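Tungsten-containing formylmethanofuran dehydrogenase 2 subunit C (Methanothermobacter wolfeii, PDB 5T5I) is the beta-helical subunit of the tungsten enzyme that probably reduces carbon dioxide and attaches it as a formyl group to methanofuran. Local coordinates at residues Val14-Pro19 / Asp50-Ser55; Pro23-Gly28 / Lys35-Met40; Thr208-Gly213 / Gly240-Phe245; Lys223-Glu228 / Lys255-Ala260. All coordinates share one frame; numbering follows the deposited sequence.

Interaction 1: residues Val14-Pro19 / Asp50-Ser55; sequences VPLEAP and DFFEVS
At the N-terminal end of the beta-helix, a small mixed sheet is fastened to the terminal coil by L16 of strand 16-17, which packs against F51 and F52 where the chain enters strand 52-56. The two backbones stay well apart, 9.1 Å between the CA atoms of L16 and F51, and side chains alone bridge the interval. L16 carries its CG beside the backbone N and has CD1 anti to CA (chi2 176°), which sends CD1 forward while CD2 branches to the side. CD2 sits squarely over one face of the F51 ring, 4.0 Å from the centroid and 11° off the ring normal, a CH-pi contact. The forward methyl is divided between the two phenylalanines: CD1 of L16 lies 3.9 Å from CB of F51 and 4.3 Å from CE1 of F52. An alanine in place of L16 would probably take the methyl off this face of the F51 ring and leave a gap beside F52. F51 also meets H41 edge-to-face and touches P12. Around the contact, L16 leans on I39 and H41 of strand 38-41, and F52 packs on L6 and P8 of strand 3-8, which pairs with strand 52-56.

Interaction 2: residues Pro23-Gly28 / Lys35-Met40; sequences PDVFAG and KNIQIM
I37 reaches V25 and F26 because its side chain is extended: CG1 stands beside the backbone N and CD1 is anti to CA (chi2 169°), which carries the terminal methyl toward the short helix 23-26. On the helix, V25 has CG1 opposite its backbone N (chi1 176°), and that branch meets I37. F26 starts out across the contact rather than into it, yet its ring swings close enough to take up the same methyl. CD1 of I37 thus touches two successive helix residues, 3.8 Å from CG1 of V25 and, against one C-C bond of the F26 ring, 3.6 Å from CE1 and 3.7 Å from CD1 of F26. The F26 and I37 side chains cross at about a right angle, whereas V25 meets I37 at a slant. The contact is purely apolar. The turn that presents V25 and F26 is closed by the backbone bond from A27 N to P23 O (2.9 Å). F26 continues inward onto I4 and L6 of strand 3-8 and I67 of strand 66-69, while I37 leads into strand 38-41; the helix is thereby packed between the coil end of the beta-helix and the small sheet.

Interaction 3: residues Thr208-Gly213 / Gly240-Phe245; sequences TIVVKG and GAFYKF
V210 and F242 meet at about a right angle near the C-terminal end of the parallel beta-helix, joining strand 208-211 to strand 241-247 over strand 256-261, which lies between them. The CB of F242 is directed at strand 208-211, with CG beside its own backbone N (chi1 -65°), and the ring arrives at the valine by one corner. V210 comes from a different direction: its CB projects across the contact, and the CG1 branch, opposite the backbone N (chi1 180°), does the touching. That methyl approaches the ring obliquely, 3.8 Å from CE2 of F242. All three residues involved are buried, and the joint is one of packing alone. The ring of F242 also rests on Y259 of the intervening strand, and V210 touches L238 of strand 236-239. Two residues before F242 the chain turns a corner at G240, where a positive phi (106°) with an extended psi would jam any CB against the carbonyl of the preceding residue. The same corner of the ring that takes the methyl also faces the backbone: the carbonyl O of V211 lies at the ring edge, near its plane, 4.2 Å from CE2 of F242.

Interaction 4: residues Lys223-Glu228 / Lys255-Ala260; sequences KYLGVE and KGIVYA
E228 and Y259 lie on strands 223-229 and 256-261, which run parallel on the two flanks of strand 241-247; the CA atoms of E228 and Y259 are 8.6 Å apart. This is the C-terminal closing sheet of the beta-helix, and strand 223-229 carries a beta bulge in it: L225 and G226 both bond to K244, with G226 at a positive phi (121°) that calls for glycine. Across the intervening strand, the side chains meet directly. E228, bent at its second torsion (chi2 -148°), brings its carboxylate to the edge of the tyrosine, and the hydroxyl OH of Y259 donates to OE2 of E228 at 2.9 Å. The bond meets OE2 nearly along the carboxylate C-O direction, and the carboxylate and ring planes differ by only 5°, so the two groups are almost coplanar. K244 NZ makes a long, weak ion pair with the same oxygen. A phenylalanine in place of Y259 would probably cost OE2 its hydroxyl donor and let the carboxylate turn. The ring packs on T208 and V210 of strand 208-211, and V227 O is hydrogen-bonded to T231 OG1 of the neighbouring FwdF subunit. Farther along, CD1 of L225 brushes CD1 of I257 at 4.4 Å, and I257 CG2 sits 3.6 Å above one face of the Y259 ring, offset toward its rim.

The four contacts form two clusters at opposite ends of the beta-helix, the centres of interactions 1 and 3 lying about 43 Å apart. Interactions 1 and 2 serve the N-terminal end and share the small sheet, where E17 N probably bonds M40 O and strands 16-17 and 38-41 run side by side. Interactions 3 and 4 interlock at the C-terminal end: their segments alternate along the chain, and backbone bonds such as I209 O to Y259 N probably join them. Interactions 1 to 3 are buried and mainly apolar, chiefly methyls against phenylalanine rings. Interaction 4 is only partly buried and adds a hydroxyl-carboxylate bond beside the FwdF subunit.

Interaction 1: residues Val14-Pro19 / Asp50-Ser55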
# COMPACT_ATOMS: atom_id res chain seq x y z
N VAL C 14 7.90 -36.07 -39.19
CA VAL C 14 8.52 -34.98 -39.93
C VAL C 14 7.35 -34.43 -40.75
O VAL C 14 6.80 -35.20 -41.54
CB VAL C 14 9.68 -35.44 -40.83
CG1 VAL C 14 10.15 -34.32 -41.75
CG2 VAL C 14 10.83 -35.97 -39.99
N PRO C 15 6.89 -33.17 -40.58
CA PRO C 15 5.69 -32.74 -41.32
C PRO C 15 5.76 -32.75 -42.84
O PRO C 15 6.85 -32.71 -43.43
CB PRO C 15 5.43 -31.32 -40.80
CG PRO C 15 6.27 -31.16 -39.60
CD PRO C 15 7.39 -32.12 -39.68
N LEU C 16 4.59 -32.80 -43.47
CA LEU C 16 4.42 -32.69 -44.91
C LEU C 16 4.13 -31.23 -45.23
O LEU C 16 3.51 -30.53 -44.41
CB LEU C 16 3.21 -33.52 -45.40
CG LEU C 16 3.23 -35.03 -45.12
CD1 LEU C 16 1.93 -35.66 -45.57
CD2 LEU C 16 4.40 -35.70 -45.81
N GLU C 17 4.55 -30.76 -46.40
CA GLU C 17 4.19 -29.43 -46.92
C GLU C 17 3.46 -29.73 -48.22
O GLU C 17 4.06 -30.32 -49.12
CB GLU C 17 5.39 -28.50 -47.18
CG GLU C 17 6.22 -28.23 -45.94
CD GLU C 17 7.00 -26.93 -45.96
OE1 GLU C 17 7.84 -26.74 -45.05
OE2 GLU C 17 6.76 -26.09 -46.87
N ALA C 18 2.18 -29.39 -48.31
CA ALA C 18 1.37 -29.74 -49.47
C ALA C 18 0.60 -28.56 -50.08
O ALA C 18 -0.63 -28.62 -50.21
CB ALA C 18 0.42 -30.86 -49.08
N PRO C 19 1.32 -27.52 -50.56
CA PRO C 19 0.63 -26.40 -51.24
C PRO C 19 -0.12 -26.81 -52.52
O PRO C 19 -1.05 -26.10 -52.92
CB PRO C 19 1.77 -25.42 -51.53
CG PRO C 19 2.99 -26.30 -51.63
CD PRO C 19 2.78 -27.31 -50.55
N ASP C 50 1.62 -41.41 -51.69
CA ASP C 50 2.42 -42.06 -50.63
C ASP C 50 1.81 -41.82 -49.24
O ASP C 50 2.08 -42.61 -48.34
CB ASP C 50 3.88 -41.54 -50.63
CG ASP C 50 4.71 -41.89 -51.85
OD1 ASP C 50 4.42 -42.92 -52.49
OD2 ASP C 50 5.71 -41.17 -52.12
N PHE C 51 1.04 -40.73 -49.05
CA PHE C 51 0.46 -40.38 -47.75
C PHE C 51 -1.07 -40.22 -47.73
O PHE C 51 -1.63 -39.97 -46.67
CB PHE C 51 1.15 -39.10 -47.23
CG PHE C 51 2.55 -39.39 -46.75
CD1 PHE C 51 2.77 -39.86 -45.46
CD2 PHE C 51 3.64 -39.24 -47.59
CE1 PHE C 51 4.07 -40.13 -45.01
CE2 PHE C 51 4.93 -39.52 -47.15
CZ PHE C 51 5.14 -39.94 -45.85
N PHE C 52 -1.74 -40.42 -48.89
CA PHE C 52 -3.20 -40.33 -48.98
C PHE C 52 -3.76 -41.34 -49.96
O PHE C 52 -3.18 -41.52 -51.03
CB PHE C 52 -3.65 -38.94 -49.48
CG PHE C 52 -3.31 -37.80 -48.56
CD1 PHE C 52 -2.08 -37.16 -48.64
CD2 PHE C 52 -4.21 -37.38 -47.60
CE1 PHE C 52 -1.76 -36.12 -47.77
CE2 PHE C 52 -3.88 -36.35 -46.73
CZ PHE C 52 -2.66 -35.73 -46.81
N GLU C 53 -4.92 -41.94 -49.63
CA GLU C 53 -5.67 -42.76 -50.58
C GLU C 53 -6.46 -41.70 -51.37
O GLU C 53 -6.83 -40.68 -50.77
CB GLU C 53 -6.64 -43.72 -49.89
CG GLU C 53 -6.02 -44.70 -48.91
CD GLU C 53 -5.28 -45.88 -49.50
OE1 GLU C 53 -5.16 -45.97 -50.74
OE2 GLU C 53 -4.83 -46.74 -48.71
N VAL C 54 -6.66 -41.88 -52.68
CA VAL C 54 -7.39 -40.91 -53.52
C VAL C 54 -8.53 -41.61 -54.26
O VAL C 54 -8.32 -42.67 -54.84
CB VAL C 54 -6.45 -40.18 -54.52
CG1 VAL C 54 -7.18 -39.04 -55.23
CG2 VAL C 54 -5.19 -39.65 -53.83
N SER C 55 -9.73 -40.99 -54.27
CA SER C 55 -10.91 -41.47 -54.99
C SER C 55 -11.84 -40.29 -55.35
O SER C 55 -11.61 -39.17 -54.89
CB SER C 55 -11.68 -42.50 -54.15
OG SER C 55 -12.21 -41.93 -52.97

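Interaction 2: residues Pro23-Gly28 / Lys35-Met40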
# COMPACT_ATOMS: atom_id res chain seq x y z
N PRO C 23 -7.97 -26.88 -55.33
CA PRO C 23 -8.75 -27.12 -56.56
C PRO C 23 -8.06 -26.70 -57.87
O PRO C 23 -8.24 -27.36 -58.89
CB PRO C 23 -10.04 -26.34 -56.31
CG PRO C 23 -10.17 -26.31 -54.82
CD PRO C 23 -8.77 -26.13 -54.34
N ASP C 24 -7.22 -25.63 -57.83
CA ASP C 24 -6.49 -25.13 -59.00
C ASP C 24 -5.53 -26.18 -59.61
O ASP C 24 -5.39 -26.24 -60.83
CB ASP C 24 -5.70 -23.86 -58.65
CG ASP C 24 -6.58 -22.73 -58.16
OD1 ASP C 24 -7.01 -22.79 -56.97
OD2 ASP C 24 -6.89 -21.83 -58.96
N VAL C 25 -4.90 -27.01 -58.77
CA VAL C 25 -3.98 -28.06 -59.24
C VAL C 25 -4.77 -29.31 -59.61
O VAL C 25 -4.41 -29.97 -60.58
CB VAL C 25 -2.90 -28.37 -58.18
CG1 VAL C 25 -2.00 -29.53 -58.62
CG2 VAL C 25 -2.05 -27.12 -57.91
N PHE C 26 -5.83 -29.66 -58.84
CA PHE C 26 -6.63 -30.86 -59.09
C PHE C 26 -7.43 -30.73 -60.38
O PHE C 26 -7.70 -31.74 -61.03
CB PHE C 26 -7.54 -31.18 -57.89
CG PHE C 26 -6.88 -31.84 -56.69
CD1 PHE C 26 -5.56 -31.54 -56.34
CD2 PHE C 26 -7.61 -32.65 -55.84
CE1 PHE C 26 -4.96 -32.14 -55.24
CE2 PHE C 26 -7.01 -33.24 -54.73
CZ PHE C 26 -5.69 -32.98 -54.43
N ALA C 27 -7.78 -29.48 -60.80
CA ALA C 27 -8.54 -29.24 -62.03
C ALA C 27 -7.85 -29.80 -63.28
O ALA C 27 -6.65 -29.57 -63.47
CB ALA C 27 -8.80 -27.75 -62.20
N GLY C 28 -8.59 -30.57 -64.06
CA GLY C 28 -8.12 -31.18 -65.30
C GLY C 28 -7.28 -32.44 -65.15
O GLY C 28 -6.77 -32.95 -66.16
N LYS C 35 -2.78 -38.68 -57.65
CA LYS C 35 -1.91 -39.50 -56.79
C LYS C 35 -0.42 -39.18 -57.02
O LYS C 35 0.37 -39.38 -56.11
CB LYS C 35 -2.13 -41.00 -57.03
CG LYS C 35 -3.47 -41.55 -56.57
CD LYS C 35 -3.63 -43.00 -57.03
CE LYS C 35 -4.95 -43.61 -56.63
NZ LYS C 35 -5.01 -45.06 -56.96
N ASN C 36 -0.05 -38.72 -58.24
CA ASN C 36 1.34 -38.36 -58.57
C ASN C 36 1.71 -36.90 -58.27
O ASN C 36 2.85 -36.52 -58.53
CB ASN C 36 1.64 -38.69 -60.06
CG ASN C 36 1.70 -40.17 -60.33
OD1 ASN C 36 2.10 -40.97 -59.48
ND2 ASN C 36 1.34 -40.58 -61.54
N ILE C 37 0.78 -36.10 -57.70
CA ILE C 37 1.07 -34.71 -57.34
C ILE C 37 2.20 -34.70 -56.32
O ILE C 37 2.17 -35.47 -55.35
CB ILE C 37 -0.21 -33.96 -56.83
CG1 ILE C 37 -1.13 -33.63 -58.02
CG2 ILE C 37 0.15 -32.68 -56.05
CD1 ILE C 37 -2.53 -33.15 -57.63
N GLN C 38 3.20 -33.84 -56.52
CA GLN C 38 4.33 -33.77 -55.61
C GLN C 38 4.03 -32.97 -54.36
O GLN C 38 3.38 -31.92 -54.43
CB GLN C 38 5.57 -33.19 -56.31
CG GLN C 38 6.12 -34.12 -57.39
CD GLN C 38 7.39 -33.59 -58.02
OE1 GLN C 38 7.58 -32.37 -58.16
NE2 GLN C 38 8.27 -34.48 -58.44
N ILE C 39 4.52 -33.46 -53.22
CA ILE C 39 4.48 -32.77 -51.93
C ILE C 39 5.86 -32.95 -51.26
O ILE C 39 6.63 -33.82 -51.68
CB ILE C 39 3.31 -33.26 -51.02
CG1 ILE C 39 3.48 -34.73 -50.58
CG2 ILE C 39 1.96 -33.03 -51.70
CD1 ILE C 39 2.50 -35.20 -49.54
N MET C 40 6.17 -32.15 -50.23
CA MET C 40 7.44 -32.28 -49.51
C MET C 40 7.23 -33.08 -48.23
O MET C 40 6.21 -32.90 -47.56
CB MET C 40 8.03 -30.92 -49.09
CG MET C 40 8.37 -29.98 -50.22
SD MET C 40 9.61 -30.61 -51.37
CE MET C 40 11.08 -30.86 -50.25

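Interaction 3: residues Thr208-Gly213 / Gly240-Phe245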
# COMPACT_ATOMS: atom_id res chain seq x y z
N THR C 208 -10.79 -1.12 -37.63
CA THR C 208 -11.65 -1.22 -36.45
C THR C 208 -11.50 -2.58 -35.74
O THR C 208 -11.50 -3.62 -36.37
CB THR C 208 -13.13 -1.01 -36.84
OG1 THR C 208 -13.26 0.17 -37.62
CG2 THR C 208 -14.04 -0.90 -35.63
N ILE C 209 -11.44 -2.54 -34.40
CA ILE C 209 -11.40 -3.72 -33.55
C ILE C 209 -12.63 -3.64 -32.62
O ILE C 209 -12.81 -2.62 -31.95
CB ILE C 209 -10.08 -3.82 -32.73
CG1 ILE C 209 -8.85 -3.87 -33.67
CG2 ILE C 209 -10.13 -5.06 -31.82
CD1 ILE C 209 -7.54 -3.68 -32.99
N VAL C 210 -13.42 -4.71 -32.54
CA VAL C 210 -14.59 -4.79 -31.65
C VAL C 210 -14.36 -5.93 -30.66
O VAL C 210 -14.14 -7.06 -31.08
CB VAL C 210 -15.94 -4.99 -32.38
CG1 VAL C 210 -17.11 -5.06 -31.38
CG2 VAL C 210 -16.19 -3.90 -33.42
N VAL C 211 -14.40 -5.63 -29.35
CA VAL C 211 -14.28 -6.64 -28.28
C VAL C 211 -15.61 -6.70 -27.52
O VAL C 211 -15.99 -5.72 -26.88
CB VAL C 211 -13.09 -6.36 -27.34
CG1 VAL C 211 -12.93 -7.49 -26.31
CG2 VAL C 211 -11.79 -6.16 -28.13
N LYS C 212 -16.33 -7.83 -27.61
CA LYS C 212 -17.62 -8.02 -26.92
C LYS C 212 -17.44 -8.52 -25.49
O LYS C 212 -18.33 -8.34 -24.66
CB LYS C 212 -18.53 -8.97 -27.68
CG LYS C 212 -18.81 -8.57 -29.12
CD LYS C 212 -19.89 -9.48 -29.70
CE LYS C 212 -20.30 -9.13 -31.10
NZ LYS C 212 -21.32 -10.09 -31.64
N GLY C 213 -16.32 -9.18 -25.21
CA GLY C 213 -15.99 -9.66 -23.87
C GLY C 213 -15.13 -8.64 -23.13
O GLY C 213 -15.19 -7.43 -23.40
N GLY C 240 -26.14 -3.15 -28.47
CA GLY C 240 -25.62 -2.83 -27.16
C GLY C 240 -24.71 -1.62 -27.14
O GLY C 240 -24.44 -1.03 -28.18
N ALA C 241 -24.23 -1.28 -25.94
CA ALA C 241 -23.36 -0.13 -25.72
C ALA C 241 -21.89 -0.53 -25.73
O ALA C 241 -21.51 -1.56 -25.16
CB ALA C 241 -23.73 0.57 -24.41
N PHE C 242 -21.06 0.33 -26.34
CA PHE C 242 -19.60 0.14 -26.43
C PHE C 242 -18.84 1.41 -26.08
O PHE C 242 -19.19 2.48 -26.59
CB PHE C 242 -19.21 -0.27 -27.86
CG PHE C 242 -19.74 -1.60 -28.31
CD1 PHE C 242 -21.02 -1.72 -28.84
CD2 PHE C 242 -18.98 -2.76 -28.17
CE1 PHE C 242 -21.52 -2.96 -29.24
CE2 PHE C 242 -19.48 -4.00 -28.56
CZ PHE C 242 -20.74 -4.09 -29.10
N TYR C 243 -17.77 1.29 -25.27
CA TYR C 243 -16.82 2.38 -25.02
C TYR C 243 -16.03 2.49 -26.32
O TYR C 243 -15.65 1.46 -26.87
CB TYR C 243 -15.85 2.06 -23.89
CG TYR C 243 -16.48 2.02 -22.52
CD1 TYR C 243 -17.09 3.15 -21.98
CD2 TYR C 243 -16.40 0.88 -21.72
CE1 TYR C 243 -17.66 3.13 -20.71
CE2 TYR C 243 -16.95 0.85 -20.45
CZ TYR C 243 -17.59 1.98 -19.95
OH TYR C 243 -18.13 1.97 -18.68
N LYS C 244 -15.86 3.71 -26.84
CA LYS C 244 -15.17 3.97 -28.11
C LYS C 244 -13.84 4.67 -27.83
O LYS C 244 -13.79 5.65 -27.09
CB LYS C 244 -16.06 4.85 -29.02
CG LYS C 244 -15.51 5.06 -30.41
CD LYS C 244 -16.42 5.97 -31.22
CE LYS C 244 -15.98 6.13 -32.65
NZ LYS C 244 -16.94 6.96 -33.43
N PHE C 245 -12.78 4.17 -28.45
CA PHE C 245 -11.42 4.71 -28.31
C PHE C 245 -10.79 4.91 -29.68
O PHE C 245 -11.00 4.09 -30.57
CB PHE C 245 -10.54 3.72 -27.53
CG PHE C 245 -10.99 3.44 -26.12
CD1 PHE C 245 -10.52 4.21 -25.06
CD2 PHE C 245 -11.84 2.37 -25.84
CE1 PHE C 245 -10.89 3.92 -23.75
CE2 PHE C 245 -12.23 2.10 -24.53
CZ PHE C 245 -11.76 2.88 -23.49

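Interaction 4: residues Lys223-Glu228 / Lys255-Ala260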
# COMPACT_ATOMS: atom_id res chain seq x y z
N LYS C 223 -7.26 7.51 -27.07
CA LYS C 223 -8.08 8.61 -26.57
C LYS C 223 -9.49 8.07 -26.41
O LYS C 223 -10.01 7.45 -27.34
CB LYS C 223 -8.10 9.78 -27.54
CG LYS C 223 -8.91 10.99 -27.09
CD LYS C 223 -8.88 12.08 -28.15
CE LYS C 223 -9.63 13.32 -27.73
NZ LYS C 223 -10.45 13.88 -28.84
N TYR C 224 -10.12 8.35 -25.28
CA TYR C 224 -11.49 7.93 -25.00
C TYR C 224 -12.47 8.92 -25.64
O TYR C 224 -12.38 10.11 -25.36
CB TYR C 224 -11.70 7.82 -23.48
CG TYR C 224 -13.11 7.49 -23.08
CD1 TYR C 224 -13.72 6.32 -23.50
CD2 TYR C 224 -13.85 8.36 -22.27
CE1 TYR C 224 -15.02 6.01 -23.14
CE2 TYR C 224 -15.16 8.06 -21.90
CZ TYR C 224 -15.74 6.87 -22.32
OH TYR C 224 -17.04 6.58 -22.00
N LEU C 225 -13.38 8.44 -26.51
CA LEU C 225 -14.37 9.28 -27.22
C LEU C 225 -15.79 9.25 -26.64
O LEU C 225 -16.60 10.08 -27.02
CB LEU C 225 -14.42 8.88 -28.71
CG LEU C 225 -13.11 9.00 -29.52
CD1 LEU C 225 -13.37 8.65 -30.96
CD2 LEU C 225 -12.52 10.41 -29.46
N GLY C 226 -16.08 8.32 -25.74
CA GLY C 226 -17.41 8.20 -25.14
C GLY C 226 -18.02 6.83 -25.40
O GLY C 226 -17.30 5.88 -25.70
N VAL C 227 -19.36 6.75 -25.40
CA VAL C 227 -20.08 5.50 -25.65
C VAL C 227 -20.89 5.63 -26.93
O VAL C 227 -21.52 6.67 -27.19
CB VAL C 227 -20.96 5.09 -24.43
CG1 VAL C 227 -22.00 4.02 -24.78
CG2 VAL C 227 -20.08 4.61 -23.28
N GLU C 228 -20.91 4.55 -27.71
CA GLU C 228 -21.78 4.45 -28.87
C GLU C 228 -22.68 3.24 -28.68
O GLU C 228 -22.28 2.29 -28.00
CB GLU C 228 -20.98 4.38 -30.16
CG GLU C 228 -20.33 5.71 -30.48
CD GLU C 228 -20.19 5.98 -31.96
OE1 GLU C 228 -20.77 7.00 -32.42
OE2 GLU C 228 -19.54 5.18 -32.67
N LYS C 255 -5.65 6.73 -36.85
CA LYS C 255 -7.11 6.84 -36.95
C LYS C 255 -7.83 5.53 -36.63
O LYS C 255 -9.01 5.38 -36.97
CB LYS C 255 -7.51 7.29 -38.38
CG LYS C 255 -6.95 8.63 -38.82
CD LYS C 255 -7.53 9.79 -38.03
CE LYS C 255 -7.31 11.11 -38.73
NZ LYS C 255 -7.75 12.26 -37.90
N GLY C 256 -7.17 4.59 -35.96
CA GLY C 256 -7.80 3.33 -35.61
C GLY C 256 -8.86 3.47 -34.54
O GLY C 256 -8.80 4.41 -33.75
N ILE C 257 -9.85 2.58 -34.53
CA ILE C 257 -10.95 2.61 -33.55
C ILE C 257 -11.02 1.27 -32.81
O ILE C 257 -10.99 0.21 -33.45
CB ILE C 257 -12.32 2.95 -34.21
CG1 ILE C 257 -12.34 4.37 -34.82
CG2 ILE C 257 -13.49 2.79 -33.24
CD1 ILE C 257 -12.22 5.56 -33.81
N VAL C 258 -11.12 1.32 -31.48
CA VAL C 258 -11.35 0.14 -30.64
C VAL C 258 -12.70 0.33 -29.93
O VAL C 258 -12.88 1.34 -29.23
CB VAL C 258 -10.21 -0.13 -29.62
CG1 VAL C 258 -10.57 -1.27 -28.66
CG2 VAL C 258 -8.90 -0.45 -30.34
N TYR C 259 -13.64 -0.62 -30.11
CA TYR C 259 -14.93 -0.64 -29.41
C TYR C 259 -14.85 -1.76 -28.35
O TYR C 259 -14.42 -2.87 -28.67
CB TYR C 259 -16.11 -0.94 -30.37
CG TYR C 259 -16.49 0.21 -31.27
CD1 TYR C 259 -17.18 1.30 -30.78
CD2 TYR C 259 -16.24 0.15 -32.64
CE1 TYR C 259 -17.59 2.34 -31.62
CE2 TYR C 259 -16.69 1.16 -33.50
CZ TYR C 259 -17.34 2.27 -32.98
OH TYR C 259 -17.76 3.26 -33.83
N ALA C 260 -15.22 -1.47 -27.11
CA ALA C 260 -15.20 -2.46 -26.04
C ALA C 260 -16.54 -2.42 -25.28
O ALA C 260 -16.94 -1.34 -24.81
CB ALA C 260 -14.03 -2.19 -25.09